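Local structure of ureidoglycolate hydrolase (4PXE) at residues P139-I144 and I175-S180; A230-K235 and A312-V317; A260-L265 and N326-K331; K319-S324 and S337-V342. The protein hydrolyses (S)-ureidoglycolate to glyoxylate, ammonium and carbon dioxide with two bound manganese ions, completing the plant breakdown of purines without releasing urea. All coordinates share one frame; numbering follows the deposited sequence.

Contact 1: P139-I144 and I175-S180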
loop_
_atom_site.group_PDB
_atom_site.type_symbol
_atom_site.label_atom_id
_atom_site.label_comp_id
_atom_site.label_asym_id
_atom_site.label_seq_id
_atom_site.Cartn_x
_atom_site.Cartn_y
_atom_site.Cartn_z
ATOM N N PRO A 139 -7.503 13.532 8.661
ATOM C CA PRO A 139 -8.043 12.189 8.938
ATOM C C PRO A 139 -7.017 11.071 8.773
ATOM O O PRO A 139 -7.390 9.897 8.817
ATOM C CB PRO A 139 -9.137 12.041 7.877
ATOM C CG PRO A 139 -8.618 12.824 6.716
ATOM C CD PRO A 139 -7.956 14.044 7.352
ATOM N N THR A 140 -5.749 11.422 8.594
ATOM C CA THR A 140 -4.700 10.462 8.217
ATOM C C THR A 140 -4.603 9.203 9.080
ATOM O O THR A 140 -4.549 8.082 8.554
ATOM C CB THR A 140 -3.319 11.147 8.226
ATOM O OG1 THR A 140 -3.397 12.352 7.455
ATOM C CG2 THR A 140 -2.240 10.233 7.628
ATOM N N ARG A 141 -4.551 9.379 10.396
ATOM C CA ARG A 141 -4.227 8.239 11.243
ATOM C C ARG A 141 -5.408 7.312 11.510
ATOM O O ARG A 141 -5.279 6.101 11.351
ATOM C CB ARG A 141 -3.614 8.687 12.568
ATOM C CG ARG A 141 -3.118 7.500 13.379
ATOM C CD ARG A 141 -2.085 7.880 14.431
ATOM N NE ARG A 141 -1.526 6.660 15.013
ATOM C CZ ARG A 141 -0.510 6.614 15.866
ATOM N NH1 ARG A 141 0.078 7.730 16.286
ATOM N NH2 ARG A 141 -0.089 5.430 16.309
ATOM N N PHE A 142 -6.537 7.880 11.925
ATOM C CA PHE A 142 -7.694 7.081 12.329
ATOM C C PHE A 142 -8.887 7.184 11.379
ATOM O O PHE A 142 -9.930 6.583 11.634
ATOM C CB PHE A 142 -8.120 7.437 13.762
ATOM C CG PHE A 142 -7.033 7.232 14.782
ATOM C CD1 PHE A 142 -6.650 5.951 15.145
ATOM C CD2 PHE A 142 -6.395 8.317 15.373
ATOM C CE1 PHE A 142 -5.655 5.744 16.066
ATOM C CE2 PHE A 142 -5.390 8.122 16.302
ATOM C CZ PHE A 142 -5.020 6.826 16.654
ATOM N N GLY A 143 -8.744 7.934 10.287
ATOM C CA GLY A 143 -9.846 8.113 9.352
ATOM C C GLY A 143 -10.854 9.151 9.820
ATOM O O GLY A 143 -11.900 9.352 9.196
ATOM N N ILE A 144 -10.529 9.807 10.927
ATOM C CA ILE A 144 -11.414 10.782 11.560
ATOM C C ILE A 144 -10.848 12.192 11.379
ATOM O O ILE A 144 -9.772 12.498 11.900
ATOM C CB ILE A 144 -11.550 10.489 13.072
ATOM C CG1 ILE A 144 -12.114 9.080 13.294
ATOM C CG2 ILE A 144 -12.429 11.539 13.751
ATOM C CD1 ILE A 144 -11.829 8.535 14.683
ATOM N N ILE A 175 -6.369 4.991 22.139
ATOM C CA ILE A 175 -5.899 5.114 23.512
ATOM C C ILE A 175 -4.392 4.885 23.629
ATOM O O ILE A 175 -3.695 5.652 24.293
ATOM C CB ILE A 175 -6.654 4.155 24.452
ATOM C CG1 ILE A 175 -8.128 4.542 24.520
ATOM C CG2 ILE A 175 -6.045 4.173 25.844
ATOM C CD1 ILE A 175 -8.358 6.011 24.743
ATOM N N GLU A 176 -3.889 3.839 22.976
ATOM C CA GLU A 176 -2.460 3.548 23.012
ATOM C C GLU A 176 -1.657 4.664 22.351
ATOM O O GLU A 176 -0.632 5.095 22.875
ATOM C CB GLU A 176 -2.146 2.209 22.342
ATOM C CG GLU A 176 -0.659 1.900 22.293
ATOM C CD GLU A 176 -0.346 0.588 21.592
ATOM O OE1 GLU A 176 -1.255 -0.265 21.482
ATOM O OE2 GLU A 176 0.811 0.410 21.148
ATOM N N ALA A 177 -2.123 5.127 21.194
ATOM C CA ALA A 177 -1.450 6.216 20.492
ATOM C C ALA A 177 -1.407 7.483 21.349
ATOM O O ALA A 177 -0.357 8.106 21.489
ATOM C CB ALA A 177 -2.141 6.494 19.163
ATOM N N ALA A 178 -2.547 7.857 21.918
ATOM C CA ALA A 178 -2.618 9.024 22.795
ATOM C C ALA A 178 -1.671 8.873 23.984
ATOM O O ALA A 178 -0.963 9.813 24.351
ATOM C CB ALA A 178 -4.040 9.254 23.271
ATOM N N ARG A 179 -1.658 7.686 24.582
ATOM C CA ARG A 179 -0.797 7.417 25.731
ATOM C C ARG A 179 0.683 7.597 25.400
ATOM O O ARG A 179 1.439 8.171 26.186
ATOM C CB ARG A 179 -1.047 6.002 26.269
ATOM C CG ARG A 179 -0.138 5.606 27.430
ATOM C CD ARG A 179 0.600 4.295 27.160
ATOM N NE ARG A 179 2.051 4.481 27.169
ATOM C CZ ARG A 179 2.856 4.185 26.151
ATOM N NH1 ARG A 179 2.361 3.674 25.030
ATOM N NH2 ARG A 179 4.163 4.396 26.256
ATOM N N SER A 180 1.096 7.120 24.230
ATOM C CA SER A 180 2.499 7.202 23.833
ATOM C C SER A 180 2.940 8.655 23.659
ATOM O O SER A 180 4.115 8.979 23.837
ATOM C CB SER A 180 2.750 6.417 22.544
ATOM O OG SER A 180 2.145 7.055 21.433
#
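A177 presents its methyl group to two flat groups at once, the guanidinium of R141 and the ring of F142, and meets each in a different way. Over the guanidinium it sits on one face, 3.6 Å above the plane and offset toward the rim, so that A177 CB lies 3.7 Å from R141 NH2. The phenyl ring offers its edge instead: F142 CZ points at A177 CB at 3.8 Å, with the methyl in the ring plane. R141 and F142 also lie against each other, since R141 CG stands 3.7 Å above the centre of the F142 ring. With CG anti to the backbone N (chi1 -173°) and the chain extended as far as NE, R141 passes over the ring and reaches the helix. These residues belong to the loop that directly follows the manganese ligand E138 in this M20-family metal-binding domain, and the contact sets that loop against helix 174-180. Alanine suits the helix side because its small methyl lets two broad groups approach together. Outside the two segments, R141 NE forms a salt bridge with D168, and NH1 donates to L42 O. A leucine in place of R141 would probably leave D168 without its charged mate and deprive the A177 methyl of the flat surface beneath it. On the helix itself, S180 OG donates to A177 O at 2.7 Å.

Contact 2: A230-K235 and A312-V317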
loop_
_atom_site.group_PDB
_atom_site.type_symbol
_atom_site.label_atom_id
_atom_site.label_comp_id
_atom_site.label_asym_id
_atom_site.label_seq_id
_atom_site.Cartn_x
_atom_site.Cartn_y
_atom_site.Cartn_z
ATOM N N ALA A 230 -20.031 20.980 2.646
ATOM C CA ALA A 230 -20.432 19.800 3.405
ATOM C C ALA A 230 -19.588 18.577 3.045
ATOM O O ALA A 230 -19.656 18.088 1.917
ATOM C CB ALA A 230 -21.892 19.502 3.132
ATOM N N PRO A 231 -18.800 18.082 4.009
ATOM C CA PRO A 231 -17.877 16.986 3.695
ATOM C C PRO A 231 -18.384 15.606 4.110
ATOM O O PRO A 231 -19.059 15.461 5.132
ATOM C CB PRO A 231 -16.654 17.344 4.539
ATOM C CG PRO A 231 -17.264 17.959 5.790
ATOM C CD PRO A 231 -18.538 18.655 5.341
ATOM N N ALA A 232 -18.033 14.597 3.318
ATOM C CA ALA A 232 -18.310 13.210 3.690
ATOM C C ALA A 232 -17.147 12.305 3.318
ATOM O O ALA A 232 -16.362 12.625 2.424
ATOM C CB ALA A 232 -19.594 12.710 3.024
ATOM N N SER A 233 -17.044 11.170 3.998
ATOM C CA SER A 233 -16.058 10.177 3.599
ATOM C C SER A 233 -16.599 8.769 3.802
ATOM O O SER A 233 -17.422 8.524 4.688
ATOM C CB SER A 233 -14.730 10.367 4.328
ATOM O OG SER A 233 -14.807 9.916 5.655
ATOM N N LEU A 234 -16.140 7.862 2.946
ATOM C CA LEU A 234 -16.614 6.490 2.915
ATOM C C LEU A 234 -15.423 5.538 2.933
ATOM O O LEU A 234 -14.379 5.833 2.353
ATOM C CB LEU A 234 -17.390 6.237 1.619
ATOM C CG LEU A 234 -18.362 7.284 1.068
ATOM C CD1 LEU A 234 -18.898 6.858 -0.287
ATOM C CD2 LEU A 234 -19.505 7.475 2.043
ATOM N N LYS A 235 -15.592 4.400 3.599
ATOM C CA LYS A 235 -14.646 3.290 3.511
ATOM C C LYS A 235 -15.361 2.109 2.874
ATOM O O LYS A 235 -16.454 1.737 3.305
ATOM C CB LYS A 235 -14.181 2.863 4.899
ATOM C CG LYS A 235 -13.031 3.654 5.467
ATOM C CD LYS A 235 -12.220 2.791 6.433
ATOM C CE LYS A 235 -13.055 2.350 7.632
ATOM N NZ LYS A 235 -12.263 1.484 8.561
ATOM N N ALA A 312 -27.778 18.337 -0.120
ATOM C CA ALA A 312 -28.610 17.376 -0.840
ATOM C C ALA A 312 -27.912 16.786 -2.074
ATOM O O ALA A 312 -28.007 15.579 -2.338
ATOM C CB ALA A 312 -29.951 18.021 -1.232
ATOM N N ARG A 313 -27.218 17.629 -2.828
ATOM C CA ARG A 313 -26.485 17.185 -4.008
ATOM C C ARG A 313 -25.371 16.212 -3.601
ATOM O O ARG A 313 -25.161 15.175 -4.248
ATOM C CB ARG A 313 -25.894 18.393 -4.726
ATOM C CG ARG A 313 -25.722 18.240 -6.219
ATOM C CD ARG A 313 -25.759 19.598 -6.901
ATOM N NE ARG A 313 -24.844 20.548 -6.272
ATOM C CZ ARG A 313 -24.940 21.871 -6.376
ATOM N NH1 ARG A 313 -25.914 22.417 -7.095
ATOM N NH2 ARG A 313 -24.060 22.652 -5.764
ATOM N N ARG A 314 -24.673 16.554 -2.520
ATOM C CA ARG A 314 -23.630 15.702 -1.938
ATOM C C ARG A 314 -24.203 14.332 -1.572
ATOM O O ARG A 314 -23.641 13.293 -1.929
ATOM C CB ARG A 314 -23.053 16.386 -0.694
ATOM C CG ARG A 314 -21.695 15.878 -0.200
ATOM C CD ARG A 314 -21.790 14.767 0.834
ATOM N NE ARG A 314 -22.864 14.924 1.811
ATOM C CZ ARG A 314 -22.743 15.519 2.995
ATOM N NH1 ARG A 314 -21.595 16.074 3.372
ATOM N NH2 ARG A 314 -23.790 15.577 3.811
ATOM N N ASN A 315 -25.325 14.333 -0.861
ATOM C CA ASN A 315 -25.966 13.096 -0.429
ATOM C C ASN A 315 -26.401 12.212 -1.587
ATOM O O ASN A 315 -26.306 10.990 -1.488
ATOM C CB ASN A 315 -27.145 13.396 0.509
ATOM C CG ASN A 315 -26.697 13.962 1.841
ATOM O OD1 ASN A 315 -25.507 13.929 2.173
ATOM N ND2 ASN A 315 -27.646 14.475 2.626
ATOM N N THR A 316 -26.865 12.819 -2.679
ATOM C CA THR A 316 -27.221 12.073 -3.885
ATOM C C THR A 316 -26.002 11.331 -4.431
ATOM O O THR A 316 -26.109 10.184 -4.857
ATOM C CB THR A 316 -27.833 12.984 -4.968
ATOM O OG1 THR A 316 -29.103 13.473 -4.511
ATOM C CG2 THR A 316 -28.030 12.237 -6.281
ATOM N N VAL A 317 -24.838 11.968 -4.379
ATOM C CA VAL A 317 -23.612 11.310 -4.826
ATOM C C VAL A 317 -23.319 10.092 -3.954
ATOM O O VAL A 317 -22.998 9.013 -4.480
ATOM C CB VAL A 317 -22.402 12.271 -4.829
ATOM C CG1 VAL A 317 -21.127 11.509 -5.149
ATOM C CG2 VAL A 317 -22.601 13.377 -5.851
#
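R314 reaches from helix 311-332 to A230, P231 and A232 on strand 222-239, within the alpha/beta dimerization domain of this M20 hydrolase, where helices pack on one face of a sheet. The strand and helix segments run nearly parallel, 14° apart with axes 9.1 Å from each other. R314 has by far the most surface buried here; A230 and A232, pointing the same way from alternate positions of the strand, come next.

Both alanines suit their places because a short methyl lets the bulky arginine lie close to the sheet. A230 CB approaches the guanidinium end, 3.4 Å from R314 NH1, while A232 CB touches the aliphatic part, 3.7 Å from R314 CD. The arginine does not stretch straight out: bends at chi2 (-91°) and chi3 fold it between helix and strand. Its NH1 comes within 3.1 Å of P231 O, but the angle is too poor for a hydrogen bond; NH1 donates to D345 O. P231 points away from the helix, and its side chain lies close to the substrate-binding residues R307 and Y377, so part of the active site lies close to the strand here.

The rotation of the buried guanidinium is fixed from within the helix by N315, whose OD1 also accepts from Q344 NE2. R314 grips that single oxygen side-on, with NE donating to N315 OD1 at 2.8 Å and NH2 to the same OD1 at 2.9 Å, both from the same face of the amide.

Contact 3: A260-L265 and N326-K331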
loop_
_atom_site.group_PDB
_atom_site.type_symbol
_atom_site.label_atom_id
_atom_site.label_comp_id
_atom_site.label_asym_id
_atom_site.label_seq_id
_atom_site.Cartn_x
_atom_site.Cartn_y
_atom_site.Cartn_z
ATOM N N ALA A 260 -12.612 -2.647 -7.276
ATOM C CA ALA A 260 -12.185 -1.364 -6.733
ATOM C C ALA A 260 -11.963 -0.353 -7.846
ATOM O O ALA A 260 -12.355 0.815 -7.718
ATOM C CB ALA A 260 -10.922 -1.537 -5.908
ATOM N N ALA A 261 -11.349 -0.795 -8.939
ATOM C CA ALA A 261 -11.110 0.086 -10.087
ATOM C C ALA A 261 -12.429 0.608 -10.648
ATOM O O ALA A 261 -12.570 1.809 -10.945
ATOM C CB ALA A 261 -10.325 -0.649 -11.162
ATOM N N GLU A 262 -13.403 -0.284 -10.766
ATOM C CA GLU A 262 -14.717 0.097 -11.267
ATOM C C GLU A 262 -15.414 1.060 -10.326
ATOM O O GLU A 262 -16.079 2.002 -10.785
ATOM C CB GLU A 262 -15.580 -1.143 -11.527
ATOM C CG GLU A 262 -15.059 -1.930 -12.705
ATOM C CD GLU A 262 -15.729 -3.277 -12.908
ATOM O OE1 GLU A 262 -16.109 -3.924 -11.909
ATOM O OE2 GLU A 262 -15.849 -3.689 -14.079
ATOM N N LEU A 263 -15.267 0.853 -9.019
ATOM C CA LEU A 263 -15.907 1.759 -8.067
ATOM C C LEU A 263 -15.272 3.140 -8.122
ATOM O O LEU A 263 -15.985 4.141 -8.068
ATOM C CB LEU A 263 -15.910 1.208 -6.636
ATOM C CG LEU A 263 -16.722 2.034 -5.625
ATOM C CD1 LEU A 263 -18.194 2.210 -6.053
ATOM C CD2 LEU A 263 -16.632 1.448 -4.231
ATOM N N ALA A 264 -13.952 3.208 -8.253
ATOM C CA ALA A 264 -13.288 4.516 -8.324
ATOM C C ALA A 264 -13.784 5.298 -9.530
ATOM O O ALA A 264 -14.006 6.512 -9.436
ATOM C CB ALA A 264 -11.776 4.343 -8.386
ATOM N N LEU A 265 -13.955 4.620 -10.662
ATOM C CA LEU A 265 -14.461 5.271 -11.865
ATOM C C LEU A 265 -15.935 5.658 -11.701
ATOM O O LEU A 265 -16.378 6.686 -12.238
ATOM C CB LEU A 265 -14.234 4.388 -13.098
ATOM C CG LEU A 265 -12.746 4.321 -13.464
ATOM C CD1 LEU A 265 -12.411 3.083 -14.293
ATOM C CD2 LEU A 265 -12.306 5.584 -14.194
ATOM N N ASN A 326 -22.805 -1.911 -4.782
ATOM C CA ASN A 326 -23.597 -3.136 -4.799
ATOM C C ASN A 326 -23.719 -3.758 -6.185
ATOM O O ASN A 326 -23.607 -4.977 -6.340
ATOM C CB ASN A 326 -24.973 -2.886 -4.174
ATOM C CG ASN A 326 -24.922 -2.899 -2.657
ATOM O OD1 ASN A 326 -24.839 -3.960 -2.038
ATOM N ND2 ASN A 326 -24.972 -1.722 -2.049
ATOM N N THR A 327 -23.912 -2.931 -7.205
ATOM C CA THR A 327 -23.995 -3.410 -8.575
ATOM C C THR A 327 -22.675 -4.054 -9.010
ATOM O O THR A 327 -22.660 -5.131 -9.597
ATOM C CB THR A 327 -24.360 -2.265 -9.537
ATOM O OG1 THR A 327 -25.664 -1.776 -9.202
ATOM C CG2 THR A 327 -24.367 -2.748 -10.975
ATOM N N ILE A 328 -21.572 -3.379 -8.706
ATOM C CA ILE A 328 -20.244 -3.897 -9.023
ATOM C C ILE A 328 -19.963 -5.201 -8.279
ATOM O O ILE A 328 -19.443 -6.149 -8.872
ATOM C CB ILE A 328 -19.168 -2.837 -8.693
ATOM C CG1 ILE A 328 -19.279 -1.682 -9.685
ATOM C CG2 ILE A 328 -17.760 -3.445 -8.732
ATOM C CD1 ILE A 328 -18.576 -0.409 -9.228
ATOM N N ALA A 329 -20.308 -5.261 -6.995
ATOM C CA ALA A 329 -20.086 -6.486 -6.220
ATOM C C ALA A 329 -20.823 -7.672 -6.843
ATOM O O ALA A 329 -20.258 -8.758 -6.995
ATOM C CB ALA A 329 -20.489 -6.299 -4.770
ATOM N N LYS A 330 -22.077 -7.460 -7.232
ATOM C CA LYS A 330 -22.861 -8.523 -7.858
ATOM C C LYS A 330 -22.278 -8.955 -9.203
ATOM O O LYS A 330 -22.186 -10.152 -9.487
ATOM C CB LYS A 330 -24.322 -8.087 -8.021
ATOM C CG LYS A 330 -25.089 -7.971 -6.709
ATOM C CD LYS A 330 -26.582 -7.751 -6.969
ATOM C CE LYS A 330 -27.394 -7.708 -5.680
ATOM N NZ LYS A 330 -27.209 -6.436 -4.923
ATOM N N LYS A 331 -21.883 -7.993 -10.031
ATOM C CA LYS A 331 -21.349 -8.296 -11.352
ATOM C C LYS A 331 -19.994 -9.004 -11.274
ATOM O O LYS A 331 -19.725 -9.946 -12.026
ATOM C CB LYS A 331 -21.246 -7.024 -12.203
ATOM C CG LYS A 331 -20.632 -7.278 -13.568
ATOM C CD LYS A 331 -20.947 -6.176 -14.558
ATOM C CE LYS A 331 -20.525 -6.587 -15.961
ATOM N NZ LYS A 331 -21.006 -7.964 -16.290
#
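The two helix segments come nearest at E262 and I328, whose CA atoms are 7.2 Å apart, and between them I328 supplies most of the buried surface. Its two branches do different work. The longer one, with CG1 anti to the carbonyl carbon (chi1 -70°) and then extended, drives its terminal methyl against the facing backbone: I328 CD1 lies 3.5 Å from L263 N and 3.6 Å from L263 CA. The same CD1 meets the start of two side chains, E262 CB at 3.8 Å and L263 CB at 4.1 Å. The shorter branch turns to the acid, with I328 CG2 3.6 Å from E262 OE1. The side chains of L263 and I328 meet at about a right angle, L263 adding its CD1 to the apolar patch.

A branched residue suits this place because it can press one methyl on the main chain and the stem of E262 while the other meets the carboxylate oxygen. The carboxylate of E262 is not left to the hydrocarbon: its OE1 forms a salt bridge with R332, one residue beyond the segment 326-331. An alanine here instead of I328 would probably open a gap beside L263 and remove the packing along the stem of E262, leaving the salt bridge with less support.

Beneath the pair lies the sheet of the dimerization domain, with L263 resting on V236 and F238 of strand 222-239, and A329 on F238 and L336. On its other flank, helix 256-272 meets the second subunit, A261 against A261 and L265 against L265 of that neighbouring chain.

Contact 4: K319-S324 and S337-V342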
loop_
_atom_site.group_PDB
_atom_site.type_symbol
_atom_site.label_atom_id
_atom_site.label_comp_id
_atom_site.label_asym_id
_atom_site.label_seq_id
_atom_site.Cartn_x
_atom_site.Cartn_y
_atom_site.Cartn_z
ATOM N N LYS A 319 -25.451 8.262 -2.166
ATOM C CA LYS A 319 -26.425 7.208 -2.471
ATOM C C LYS A 319 -26.062 6.458 -3.751
ATOM O O LYS A 319 -26.146 5.221 -3.806
ATOM C CB LYS A 319 -27.837 7.791 -2.586
ATOM C CG LYS A 319 -28.313 8.505 -1.335
ATOM C CD LYS A 319 -29.815 8.758 -1.374
ATOM C CE LYS A 319 -30.230 9.835 -0.375
ATOM N NZ LYS A 319 -30.039 11.205 -0.938
ATOM N N LYS A 320 -25.659 7.193 -4.786
ATOM C CA LYS A 320 -25.280 6.579 -6.054
ATOM C C LYS A 320 -24.029 5.723 -5.889
ATOM O O LYS A 320 -23.927 4.660 -6.493
ATOM C CB LYS A 320 -25.045 7.623 -7.145
ATOM C CG LYS A 320 -26.295 8.388 -7.591
ATOM C CD LYS A 320 -25.906 9.427 -8.619
ATOM C CE LYS A 320 -27.112 10.087 -9.272
ATOM N NZ LYS A 320 -26.625 11.091 -10.261
ATOM N N ILE A 321 -23.081 6.181 -5.078
ATOM C CA ILE A 321 -21.876 5.388 -4.841
ATOM C C ILE A 321 -22.226 4.056 -4.165
ATOM O O ILE A 321 -21.691 3.005 -4.539
ATOM C CB ILE A 321 -20.829 6.167 -4.023
ATOM C CG1 ILE A 321 -20.262 7.312 -4.871
ATOM C CG2 ILE A 321 -19.697 5.235 -3.558
ATOM C CD1 ILE A 321 -19.463 8.326 -4.079
ATOM N N GLN A 322 -23.140 4.087 -3.197
ATOM C CA GLN A 322 -23.549 2.851 -2.532
ATOM C C GLN A 322 -24.260 1.908 -3.496
ATOM O O GLN A 322 -24.020 0.694 -3.481
ATOM C CB GLN A 322 -24.421 3.121 -1.306
ATOM C CG GLN A 322 -24.668 1.854 -0.496
ATOM C CD GLN A 322 -25.118 2.125 0.923
ATOM O OE1 GLN A 322 -25.326 3.277 1.319
ATOM N NE2 GLN A 322 -25.262 1.059 1.709
ATOM N N GLU A 323 -25.121 2.462 -4.346
ATOM C CA GLU A 323 -25.778 1.672 -5.385
ATOM C C GLU A 323 -24.759 1.023 -6.320
ATOM O O GLU A 323 -24.843 -0.174 -6.615
ATOM C CB GLU A 323 -26.782 2.527 -6.171
ATOM C CG GLU A 323 -28.007 2.912 -5.345
ATOM C CD GLU A 323 -28.888 3.966 -6.005
ATOM O OE1 GLU A 323 -28.495 4.521 -7.056
ATOM O OE2 GLU A 323 -29.979 4.240 -5.461
ATOM N N SER A 324 -23.784 1.799 -6.776
ATOM C CA SER A 324 -22.741 1.270 -7.647
ATOM C C SER A 324 -21.885 0.200 -6.980
ATOM O O SER A 324 -21.522 -0.781 -7.627
ATOM C CB SER A 324 -21.851 2.397 -8.186
ATOM O OG SER A 324 -22.540 3.131 -9.184
ATOM N N SER A 337 -17.865 -6.379 1.476
ATOM C CA SER A 337 -17.647 -6.752 2.866
ATOM C C SER A 337 -17.686 -5.565 3.826
ATOM O O SER A 337 -17.897 -5.731 5.028
ATOM C CB SER A 337 -16.339 -7.533 3.009
ATOM O OG SER A 337 -15.241 -6.781 2.531
ATOM N N GLU A 338 -17.480 -4.365 3.295
ATOM C CA GLU A 338 -17.632 -3.161 4.096
ATOM C C GLU A 338 -18.104 -2.017 3.226
ATOM O O GLU A 338 -17.559 -1.777 2.155
ATOM C CB GLU A 338 -16.312 -2.782 4.769
ATOM C CG GLU A 338 -16.381 -1.470 5.541
ATOM C CD GLU A 338 -15.133 -1.208 6.349
ATOM O OE1 GLU A 338 -14.025 -1.350 5.789
ATOM O OE2 GLU A 338 -15.260 -0.868 7.545
ATOM N N PHE A 339 -19.140 -1.327 3.690
ATOM C CA PHE A 339 -19.513 -0.033 3.140
ATOM C C PHE A 339 -19.870 0.851 4.323
ATOM O O PHE A 339 -20.965 0.748 4.884
ATOM C CB PHE A 339 -20.670 -0.130 2.137
ATOM C CG PHE A 339 -20.870 1.132 1.344
ATOM C CD1 PHE A 339 -20.336 1.261 0.078
ATOM C CD2 PHE A 339 -21.537 2.219 1.899
ATOM C CE1 PHE A 339 -20.495 2.433 -0.650
ATOM C CE2 PHE A 339 -21.700 3.391 1.177
ATOM C CZ PHE A 339 -21.176 3.499 -0.092
ATOM N N LYS A 340 -18.929 1.705 4.717
ATOM C CA LYS A 340 -19.078 2.498 5.927
ATOM C C LYS A 340 -19.031 3.970 5.577
ATOM O O LYS A 340 -18.046 4.451 5.016
ATOM C CB LYS A 340 -17.954 2.170 6.918
ATOM C CG LYS A 340 -18.012 2.926 8.253
ATOM C CD LYS A 340 -16.760 2.643 9.091
ATOM C CE LYS A 340 -16.884 3.174 10.512
ATOM N NZ LYS A 340 -17.853 2.379 11.317
ATOM N N ILE A 341 -20.098 4.690 5.894
ATOM C CA ILE A 341 -20.064 6.142 5.811
ATOM C C ILE A 341 -19.415 6.626 7.101
ATOM O O ILE A 341 -20.029 6.618 8.175
ATOM C CB ILE A 341 -21.476 6.729 5.634
ATOM C CG1 ILE A 341 -22.123 6.182 4.355
ATOM C CG2 ILE A 341 -21.412 8.260 5.614
ATOM C CD1 ILE A 341 -23.565 6.614 4.138
ATOM N N VAL A 342 -18.147 7.011 7.009
ATOM C CA VAL A 342 -17.365 7.343 8.189
ATOM C C VAL A 342 -17.840 8.671 8.762
ATOM O O VAL A 342 -17.951 8.833 9.979
ATOM C CB VAL A 342 -15.862 7.395 7.855
ATOM C CG1 VAL A 342 -15.050 7.895 9.049
ATOM C CG2 VAL A 342 -15.385 6.014 7.391
#
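Helix 311-332 packs on the sheet of the dimerization domain in part through F339, a residue of the strand that follows it in the chain, so that helix and strand fold back on each other across a short connection. The ring of F339 points at the helix and is met chiefly by Q322, which lies along one face of it. Q322 CB comes to within 3.5 Å of F339 CZ, and Q322 CG sits over the face in a CH-pi contact, 3.9 Å from the ring centroid and 15° off its normal. The glutamine can cover the ring this way because its CG is anti to the backbone N (chi1 -171°) and its chain then stays extended, carrying the amide out over the CD2-CE2 side of the ring. Amide and ring are stacked, their planes 17° apart, with Q322 CD 3.7 Å from F339 CE2. I321 approaches at about a right angle, its CG2 4.1 Å from F339 CE1, and packs also on L234 of the adjacent strand 222-239. A325 touches the ring too, one turn further along the helix. No hydrogen bond crosses from helix to strand: F339 is held by dispersion and CH-pi contacts, and glutamine suits a partly exposed place because its flat amide can cover an aromatic face while keeping polar atoms at its end.

How the contacts relate
From the N terminus, contact 1 comes first and closes an excursion of 30 residues, about half of them helical, in the metal-binding domain, finishing before the others begin. The remaining three lie in the dimerization domain and share helix 311-332. Contact 2 ties its beginning to strand 222-239. Contact 3 opens within that loop but ends beyond it, so the two cross, joining the helix's later part to helix 256-272. Contact 4 crosses contact 3 and follows contact 2 in series, joining the middle of the helix to strand 335-344 across 12 residues. Contacts 2 and 4 meet in the sheet, where S233 and K235 probably hydrogen-bond to V342 and K340. G143 O packs on V342 CG1, linking contact 1 to contact 4.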